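Local coordinates for conserved hypothetical protein (Enterococcus faecalis, PDB 1Z6M), which is of unknown function but adopts a thioredoxin-like fold with a CxxC pattern at a helix start, and so may act in thiol-disulfide chemistry, at residues A[74-86]-A[101-113]. Sequence-based numbering, arbitrary orientation.
Sequences ESLQRGNVMHHYI and MFATQDEWGNLTL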
ATOM      1  N   GLU A  74     -16.832  -1.512  -5.950  1.00 17.39           N
ATOM      2  CA  GLU A  74     -17.621  -0.591  -5.136  1.00 17.22           C
ATOM      3  C   GLU A  74     -17.093  -0.444  -3.705  1.00 15.97           C
ATOM      4  O   GLU A  74     -16.913   0.674  -3.219  1.00 15.64           O
ATOM      5  CB  GLU A  74     -19.089  -1.010  -5.132  1.00 17.80           C
ATOM      6  CG  GLU A  74     -20.044   0.054  -4.633  1.00 21.70           C
ATOM      7  CD  GLU A  74     -21.464  -0.287  -5.003  1.00 25.81           C
ATOM      8  OE1 GLU A  74     -21.941   0.203  -6.051  1.00 29.40           O
ATOM      9  OE2 GLU A  74     -22.081  -1.083  -4.271  1.00 28.50           O
ATOM     10  N   SER A  75     -16.837  -1.564  -3.040  1.00 15.45           N
ATOM     11  CA  SER A  75     -16.350  -1.514  -1.663  0.50 14.90           C
ATOM     12  C   SER A  75     -15.027  -0.752  -1.583  1.00 14.45           C
ATOM     13  O   SER A  75     -14.853   0.106  -0.712  1.00 13.99           O
ATOM     14  CB  SER A  75     -16.198  -2.919  -1.082  0.50 15.49           C
ATOM     15  OG  SER A  75     -15.210  -3.642  -1.779  0.50 15.48           O
ATOM     16  N   LEU A  76     -14.115  -1.040  -2.510  1.00 13.75           N
ATOM     17  CA  LEU A  76     -12.793  -0.440  -2.461  1.00 12.65           C
ATOM     18  C   LEU A  76     -12.780   1.048  -2.781  1.00 12.08           C
ATOM     19  O   LEU A  76     -11.821   1.745  -2.438  1.00 11.80           O
ATOM     20  CB  LEU A  76     -11.802  -1.200  -3.343  1.00 12.49           C
ATOM     21  CG  LEU A  76     -11.537  -2.663  -2.956  1.00 13.15           C
ATOM     22  CD1 LEU A  76     -10.428  -3.229  -3.838  1.00 14.94           C
ATOM     23  CD2 LEU A  76     -11.179  -2.806  -1.489  1.00 14.77           C
ATOM     24  N   GLN A  77     -13.853   1.551  -3.384  1.00 12.35           N
ATOM     25  CA  GLN A  77     -13.961   2.988  -3.581  1.00 12.38           C
ATOM     26  C   GLN A  77     -13.915   3.773  -2.264  1.00 12.08           C
ATOM     27  O   GLN A  77     -13.475   4.924  -2.242  1.00 12.28           O
ATOM     28  CB  GLN A  77     -15.211   3.339  -4.383  1.00 13.14           C
ATOM     29  CG  GLN A  77     -15.143   2.872  -5.834  1.00 14.37           C
ATOM     30  CD  GLN A  77     -16.370   3.255  -6.635  1.00 16.76           C
ATOM     31  OE1 GLN A  77     -17.107   4.158  -6.257  1.00 18.21           O
ATOM     32  NE2 GLN A  77     -16.589   2.572  -7.755  1.00 19.16           N
ATOM     33  N   ARG A  78     -14.373   3.171  -1.165  1.00 11.80           N
ATOM     34  CA  ARG A  78     -14.224   3.800   0.140  1.00 11.80           C
ATOM     35  C   ARG A  78     -12.741   4.020   0.467  1.00 11.11           C
ATOM     36  O   ARG A  78     -12.358   5.071   1.008  1.00 11.69           O
ATOM     37  CB  ARG A  78     -14.899   2.965   1.237  1.00 11.62           C
ATOM     38  CG  ARG A  78     -16.440   3.140   1.357  1.00 12.02           C
ATOM     39  CD  ARG A  78     -17.247   1.993   0.746  1.00 13.45           C
ATOM     40  NE  ARG A  78     -17.483   2.106  -0.693  1.00 14.53           N
ATOM     41  CZ  ARG A  78     -18.443   2.838  -1.251  1.00 14.92           C
ATOM     42  NH1 ARG A  78     -19.251   3.583  -0.498  1.00 15.86           N
ATOM     43  NH2 ARG A  78     -18.575   2.839  -2.572  1.00 15.11           N
ATOM     44  N   GLY A  79     -11.912   3.029   0.125  1.00 10.82           N
ATOM     45  CA  GLY A  79     -10.472   3.154   0.305  1.00 10.75           C
ATOM     46  C   GLY A  79      -9.901   4.276  -0.527  1.00 10.46           C
ATOM     47  O   GLY A  79      -9.019   5.001  -0.071  1.00 10.41           O
ATOM     48  N   ASN A  80     -10.409   4.423  -1.748  1.00 10.40           N
ATOM     49  CA  ASN A  80      -9.951   5.501  -2.612  1.00 10.90           C
ATOM     50  C   ASN A  80     -10.061   6.860  -1.927  1.00 11.53           C
ATOM     51  O   ASN A  80      -9.153   7.686  -2.011  1.00 12.19           O
ATOM     52  CB  ASN A  80     -10.746   5.558  -3.928  1.00 10.43           C
ATOM     53  CG  ASN A  80     -10.661   4.282  -4.755  1.00 11.41           C
ATOM     54  OD1 ASN A  80      -9.967   3.330  -4.406  1.00 11.41           O
ATOM     55  ND2 ASN A  80     -11.386   4.272  -5.877  1.00 11.87           N
ATOM     56  N   VAL A  81     -11.188   7.090  -1.252  1.00 11.64           N
ATOM     57  CA  VAL A  81     -11.401   8.343  -0.551  1.00 11.88           C
ATOM     58  C   VAL A  81     -10.295   8.526   0.489  1.00 11.97           C
ATOM     59  O   VAL A  81      -9.659   9.578   0.545  1.00 12.03           O
ATOM     60  CB  VAL A  81     -12.779   8.391   0.147  1.00 12.35           C
ATOM     61  CG1 VAL A  81     -12.927   9.688   0.944  1.00 13.32           C
ATOM     62  CG2 VAL A  81     -13.915   8.251  -0.871  1.00 13.18           C
HETATM   63  N   MSE A  82     -10.051   7.494   1.298  1.00 11.12           N
HETATM   64  CA  MSE A  82      -9.016   7.559   2.320  1.00 11.50           C
HETATM   65  C   MSE A  82      -7.624   7.832   1.766  1.00 11.61           C
HETATM   66  O   MSE A  82      -6.842   8.558   2.383  1.00 11.88           O
HETATM   67  CB  MSE A  82      -9.019   6.278   3.156  1.00 11.31           C
HETATM   68  CG  MSE A  82     -10.116   6.239   4.209  1.00 11.46           C
HETATM   69 SE   MSE A  82      -9.787   7.398   5.620  1.00  9.36          SE
HETATM   70  CE  MSE A  82     -11.355   7.239   6.541  1.00 13.63           C
ATOM     71  N   HIS A  83      -7.321   7.269   0.596  1.00 11.11           N
ATOM     72  CA  HIS A  83      -6.027   7.488  -0.042  1.00 11.25           C
ATOM     73  C   HIS A  83      -5.742   8.960  -0.281  1.00 11.69           C
ATOM     74  O   HIS A  83      -4.583   9.361  -0.381  1.00 12.63           O
ATOM     75  CB  HIS A  83      -5.973   6.782  -1.385  1.00 10.90           C
ATOM     76  CG  HIS A  83      -5.966   5.292  -1.287  1.00 10.48           C
ATOM     77  ND1 HIS A  83      -6.123   4.487  -2.390  1.00  9.92           N
ATOM     78  CD2 HIS A  83      -5.803   4.463  -0.230  1.00  9.36           C
ATOM     79  CE1 HIS A  83      -6.047   3.221  -2.018  1.00 10.20           C
ATOM     80  NE2 HIS A  83      -5.863   3.178  -0.710  1.00 10.57           N
ATOM     81  N   HIS A  84      -6.795   9.763  -0.386  1.00 12.22           N
ATOM     82  CA  HIS A  84      -6.633  11.172  -0.725  1.00 13.24           C
ATOM     83  C   HIS A  84      -6.410  12.056   0.497  1.00 13.56           C
ATOM     84  O   HIS A  84      -6.281  13.273   0.350  1.00 14.40           O
ATOM     85  CB  HIS A  84      -7.821  11.647  -1.566  1.00 13.32           C
ATOM     86  CG  HIS A  84      -8.096  10.761  -2.737  1.00 13.38           C
ATOM     87  ND1 HIS A  84      -9.354  10.611  -3.277  1.00 13.57           N
ATOM     88  CD2 HIS A  84      -7.282   9.938  -3.445  1.00 13.28           C
ATOM     89  CE1 HIS A  84      -9.299   9.749  -4.278  1.00 14.08           C
ATOM     90  NE2 HIS A  84      -8.055   9.320  -4.395  1.00 13.85           N
ATOM     91  N   TYR A  85      -6.351  11.434   1.681  1.00 14.27           N
ATOM     92  CA  TYR A  85      -6.075  12.116   2.947  1.00 14.85           C
ATOM     93  C   TYR A  85      -4.655  11.834   3.443  1.00 15.43           C
ATOM     94  O   TYR A  85      -4.309  12.142   4.584  1.00 17.21           O
ATOM     95  CB  TYR A  85      -7.127  11.735   4.014  1.00 14.52           C
ATOM     96  CG  TYR A  85      -8.467  12.370   3.744  1.00 14.87           C
ATOM     97  CD1 TYR A  85      -9.362  11.822   2.825  1.00 14.81           C
ATOM     98  CD2 TYR A  85      -8.832  13.545   4.397  1.00 14.36           C
ATOM     99  CE1 TYR A  85     -10.587  12.426   2.558  1.00 15.53           C
ATOM    100  CE2 TYR A  85     -10.047  14.156   4.140  1.00 14.82           C
ATOM    101  CZ  TYR A  85     -10.920  13.594   3.216  1.00 14.64           C
ATOM    102  OH  TYR A  85     -12.130  14.198   2.952  1.00 16.52           O
ATOM    103  N   ILE A  86      -3.839  11.247   2.568  1.00 15.56           N
ATOM    104  CA  ILE A  86      -2.475  10.886   2.894  1.00 15.69           C
ATOM    105  C   ILE A  86      -1.546  12.050   2.608  1.00 16.79           C
ATOM    106  O   ILE A  86      -1.523  12.592   1.497  1.00 17.18           O
ATOM    107  CB  ILE A  86      -2.054   9.590   2.145  1.00 15.84           C
ATOM    108  CG1 ILE A  86      -2.797   8.385   2.744  1.00 16.01           C
ATOM    109  CG2 ILE A  86      -0.536   9.395   2.161  1.00 17.02           C
ATOM    110  CD1 ILE A  86      -2.356   7.988   4.154  1.00 15.92           C
HETATM  111  N   MSE A 101      -6.027   3.999   9.675  1.00 11.75           N
HETATM  112  CA  MSE A 101      -7.041   3.645   8.674  1.00 11.11           C
HETATM  113  C   MSE A 101      -7.328   2.138   8.686  1.00 11.06           C
HETATM  114  O   MSE A 101      -8.484   1.715   8.693  1.00 11.55           O
HETATM  115  CB  MSE A 101      -6.604   4.091   7.266  1.00 11.13           C
HETATM  116  CG  MSE A 101      -6.546   5.593   7.041  1.00 11.23           C
HETATM  117 SE   MSE A 101      -5.750   5.992   5.411  1.00  8.32          SE
HETATM  118  CE  MSE A 101      -5.804   7.811   5.520  1.00 13.30           C
ATOM    119  N   PHE A 102      -6.274   1.325   8.715  1.00 10.96           N
ATOM    120  CA  PHE A 102      -6.468  -0.115   8.766  1.00 11.28           C
ATOM    121  C   PHE A 102      -7.129  -0.557  10.074  1.00 11.63           C
ATOM    122  O   PHE A 102      -8.008  -1.428  10.067  1.00 11.97           O
ATOM    123  CB  PHE A 102      -5.136  -0.842   8.569  1.00 11.46           C
ATOM    124  CG  PHE A 102      -4.721  -0.992   7.113  1.00 10.41           C
ATOM    125  CD1 PHE A 102      -3.482  -0.540   6.681  1.00 11.19           C
ATOM    126  CD2 PHE A 102      -5.562  -1.596   6.190  1.00 11.21           C
ATOM    127  CE1 PHE A 102      -3.081  -0.685   5.357  1.00 10.57           C
ATOM    128  CE2 PHE A 102      -5.174  -1.753   4.862  1.00 10.89           C
ATOM    129  CZ  PHE A 102      -3.928  -1.300   4.453  1.00 10.88           C
ATOM    130  N   ALA A 103      -6.717   0.034  11.192  1.00 11.62           N
ATOM    131  CA  ALA A 103      -7.299  -0.353  12.473  1.00 11.92           C
ATOM    132  C   ALA A 103      -8.793  -0.028  12.564  1.00 11.77           C
ATOM    133  O   ALA A 103      -9.523  -0.675  13.311  1.00 12.90           O
ATOM    134  CB  ALA A 103      -6.563   0.317  13.610  1.00 12.26           C
ATOM    135  N   THR A 104      -9.235   0.979  11.812  1.00 11.86           N
ATOM    136  CA  THR A 104     -10.629   1.411  11.805  1.00 12.02           C
ATOM    137  C   THR A 104     -11.402   0.986  10.549  1.00 12.02           C
ATOM    138  O   THR A 104     -12.520   1.445  10.317  1.00 12.07           O
ATOM    139  CB  THR A 104     -10.724   2.948  11.957  1.00 11.57           C
ATOM    140  OG1 THR A 104     -10.005   3.595  10.888  1.00 11.57           O
ATOM    141  CG2 THR A 104     -10.172   3.401  13.335  1.00 11.78           C
ATOM    142  N   GLN A 105     -10.828   0.066   9.773  1.00 11.85           N
ATOM    143  CA  GLN A 105     -11.345  -0.285   8.449  1.00 11.79           C
ATOM    144  C   GLN A 105     -12.822  -0.666   8.432  1.00 12.17           C
ATOM    145  O   GLN A 105     -13.552  -0.306   7.505  1.00 12.31           O
ATOM    146  CB  GLN A 105     -10.499  -1.410   7.836  1.00 11.16           C
ATOM    147  CG  GLN A 105     -10.784  -1.685   6.368  1.00 11.16           C
ATOM    148  CD  GLN A 105      -9.946  -2.820   5.864  1.00 10.20           C
ATOM    149  OE1 GLN A 105     -10.267  -3.990   6.088  1.00 12.12           O
ATOM    150  NE2 GLN A 105      -8.830  -2.487   5.222  1.00 10.21           N
ATOM    151  N   ASP A 106     -13.270  -1.394   9.450  1.00 12.92           N
ATOM    152  CA  ASP A 106     -14.674  -1.814   9.499  1.00 14.44           C
ATOM    153  C   ASP A 106     -15.636  -0.690   9.864  1.00 14.98           C
ATOM    154  O   ASP A 106     -16.830  -0.787   9.587  1.00 15.90           O
ATOM    155  CB  ASP A 106     -14.847  -2.998  10.442  1.00 15.23           C
ATOM    156  CG  ASP A 106     -14.030  -4.192  10.011  1.00 16.51           C
ATOM    157  OD1 ASP A 106     -14.177  -4.621   8.849  1.00 17.14           O
ATOM    158  OD2 ASP A 106     -13.228  -4.679  10.827  1.00 18.94           O
ATOM    159  N   GLU A 107     -15.107   0.364  10.478  1.00 15.28           N
ATOM    160  CA  GLU A 107     -15.903   1.520  10.889  1.00 15.90           C
ATOM    161  C   GLU A 107     -16.233   2.423   9.720  1.00 15.18           C
ATOM    162  O   GLU A 107     -17.371   2.860   9.590  1.00 16.60           O
ATOM    163  CB  GLU A 107     -15.192   2.326  11.981  1.00 16.25           C
ATOM    164  CG  GLU A 107     -15.093   1.584  13.304  1.00 17.85           C
ATOM    165  CD  GLU A 107     -14.432   2.395  14.411  1.00 18.02           C
ATOM    166  OE1 GLU A 107     -14.287   3.638  14.281  1.00 22.10           O
ATOM    167  OE2 GLU A 107     -14.079   1.790  15.445  1.00 22.50           O
ATOM    168  N   TRP A 108     -15.242   2.724   8.883  1.00 14.27           N
ATOM    169  CA  TRP A 108     -15.465   3.637   7.754  1.00 13.47           C
ATOM    170  C   TRP A 108     -15.681   2.887   6.435  1.00 13.02           C
ATOM    171  O   TRP A 108     -16.222   3.453   5.474  1.00 13.03           O
ATOM    172  CB  TRP A 108     -14.316   4.653   7.625  1.00 13.28           C
ATOM    173  CG  TRP A 108     -12.962   4.024   7.483  1.00 11.74           C
ATOM    174  CD1 TRP A 108     -12.046   3.807   8.476  1.00 12.91           C
ATOM    175  CD2 TRP A 108     -12.361   3.544   6.269  1.00 11.27           C
ATOM    176  NE1 TRP A 108     -10.916   3.210   7.956  1.00 11.33           N
ATOM    177  CE2 TRP A 108     -11.091   3.027   6.608  1.00 11.37           C
ATOM    178  CE3 TRP A 108     -12.785   3.483   4.933  1.00 10.87           C
ATOM    179  CZ2 TRP A 108     -10.239   2.457   5.657  1.00 11.47           C
ATOM    180  CZ3 TRP A 108     -11.933   2.919   3.984  1.00 11.05           C
ATOM    181  CH2 TRP A 108     -10.677   2.419   4.351  1.00 10.96           C
ATOM    182  N   GLY A 109     -15.302   1.611   6.397  1.00 13.05           N
ATOM    183  CA  GLY A 109     -15.269   0.864   5.136  1.00 13.01           C
ATOM    184  C   GLY A 109     -16.622   0.591   4.516  1.00 13.67           C
ATOM    185  O   GLY A 109     -16.711   0.265   3.338  1.00 14.01           O
ATOM    186  N   ASN A 110     -17.674   0.749   5.312  1.00 14.21           N
ATOM    187  CA  ASN A 110     -19.049   0.479   4.871  0.50 14.12           C
ATOM    188  C   ASN A 110     -19.912   1.735   4.771  1.00 15.18           C
ATOM    189  O   ASN A 110     -21.139   1.659   4.672  1.00 17.02           O
ATOM    190  CB  ASN A 110     -19.694  -0.555   5.796  0.50 14.22           C
ATOM    191  CG  ASN A 110     -18.866  -1.825   5.894  0.50 13.37           C
ATOM    192  OD1 ASN A 110     -18.277  -2.140   6.941  0.50 14.01           O
ATOM    193  ND2 ASN A 110     -18.768  -2.536   4.782  0.50 14.28           N
ATOM    194  N   LEU A 111     -19.270   2.896   4.794  1.00 13.69           N
ATOM    195  CA  LEU A 111     -19.984   4.163   4.726  1.00 13.61           C
ATOM    196  C   LEU A 111     -20.136   4.634   3.283  1.00 13.35           C
ATOM    197  O   LEU A 111     -19.475   4.120   2.373  1.00 13.92           O
ATOM    198  CB  LEU A 111     -19.263   5.229   5.556  1.00 13.39           C
ATOM    199  CG  LEU A 111     -19.037   4.920   7.039  1.00 13.32           C
ATOM    200  CD1 LEU A 111     -18.258   6.047   7.683  1.00 14.13           C
ATOM    201  CD2 LEU A 111     -20.347   4.680   7.775  1.00 13.86           C
ATOM    202  N   THR A 112     -21.027   5.598   3.067  1.00 13.50           N
ATOM    203  CA  THR A 112     -21.098   6.238   1.757  1.00 13.66           C
ATOM    204  C   THR A 112     -19.796   6.992   1.514  1.00 13.27           C
ATOM    205  O   THR A 112     -19.058   7.302   2.457  1.00 13.02           O
ATOM    206  CB  THR A 112     -22.232   7.261   1.661  1.00 13.70           C
ATOM    207  OG1 THR A 112     -21.933   8.358   2.533  1.00 14.46           O
ATOM    208  CG2 THR A 112     -23.599   6.640   1.990  1.00 15.58           C
ATOM    209  N   LEU A 113     -19.510   7.295   0.253  1.00 13.02           N
ATOM    210  CA  LEU A 113     -18.237   7.958  -0.064  1.00 12.97           C
ATOM    211  C   LEU A 113     -18.118   9.308   0.641  1.00 13.52           C
ATOM    212  O   LEU A 113     -17.052   9.678   1.133  1.00 13.55           O
ATOM    213  CB  LEU A 113     -18.040   8.108  -1.577  1.00 13.19           C
ATOM    214  CG  LEU A 113     -17.940   6.781  -2.338  1.00 12.98           C
ATOM    215  CD1 LEU A 113     -17.700   7.042  -3.816  1.00 14.79           C
ATOM    216  CD2 LEU A 113     -16.822   5.911  -1.778  1.00 13.38           C
TER
HETATM  217  O   HOH W   1     -21.581   5.660  -1.781  1.00 10.35           O
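The selenomethionine M82 of helix 77-83 lies across the indole of W108, a Met-aromatic contact inside the helical part of this thioredoxin-like domain, between strands 62-68 and 152-155 in the chain. M82 CG sits over the six-membered ring of W108, 3.7 Å from the centroid and 8° off the normal, a CH-pi contact, while the SE atom stands further off above the five-membered ring. A bend at chi2 (-72°) folds the M82 chain back along the indole and brings M82 CE within 3.7 Å of W108 CG. Q105 CA backs the opposite face, and W108 NE1 bonds to M101 O in the ring plane, fixing the rotation of the indole.

Apolar contacts continue toward I86. M101, also selenomethionine, runs extended past M82 in the opposite direction, and M101 CE reaches I86 CD1 at 3.7 Å. The same methyl lies against a backbone carbonyl oxygen, M82 O.

The polar part belongs to R78, which joins helix 77-83 to the loop ahead of helix 113-123. R78 NH1 gives L111 O a bond of 2.9 Å, 158° at the hydrogen and flat in the guanidinium plane, and NE and NH2 both grip E74 O side-on. G109 O lies beside R78 CD and bonds to R38. With its edge held from both segments, the guanidinium presents a face to L113, whose CD2 sits over its centre, 3.5 Å from R78 CZ.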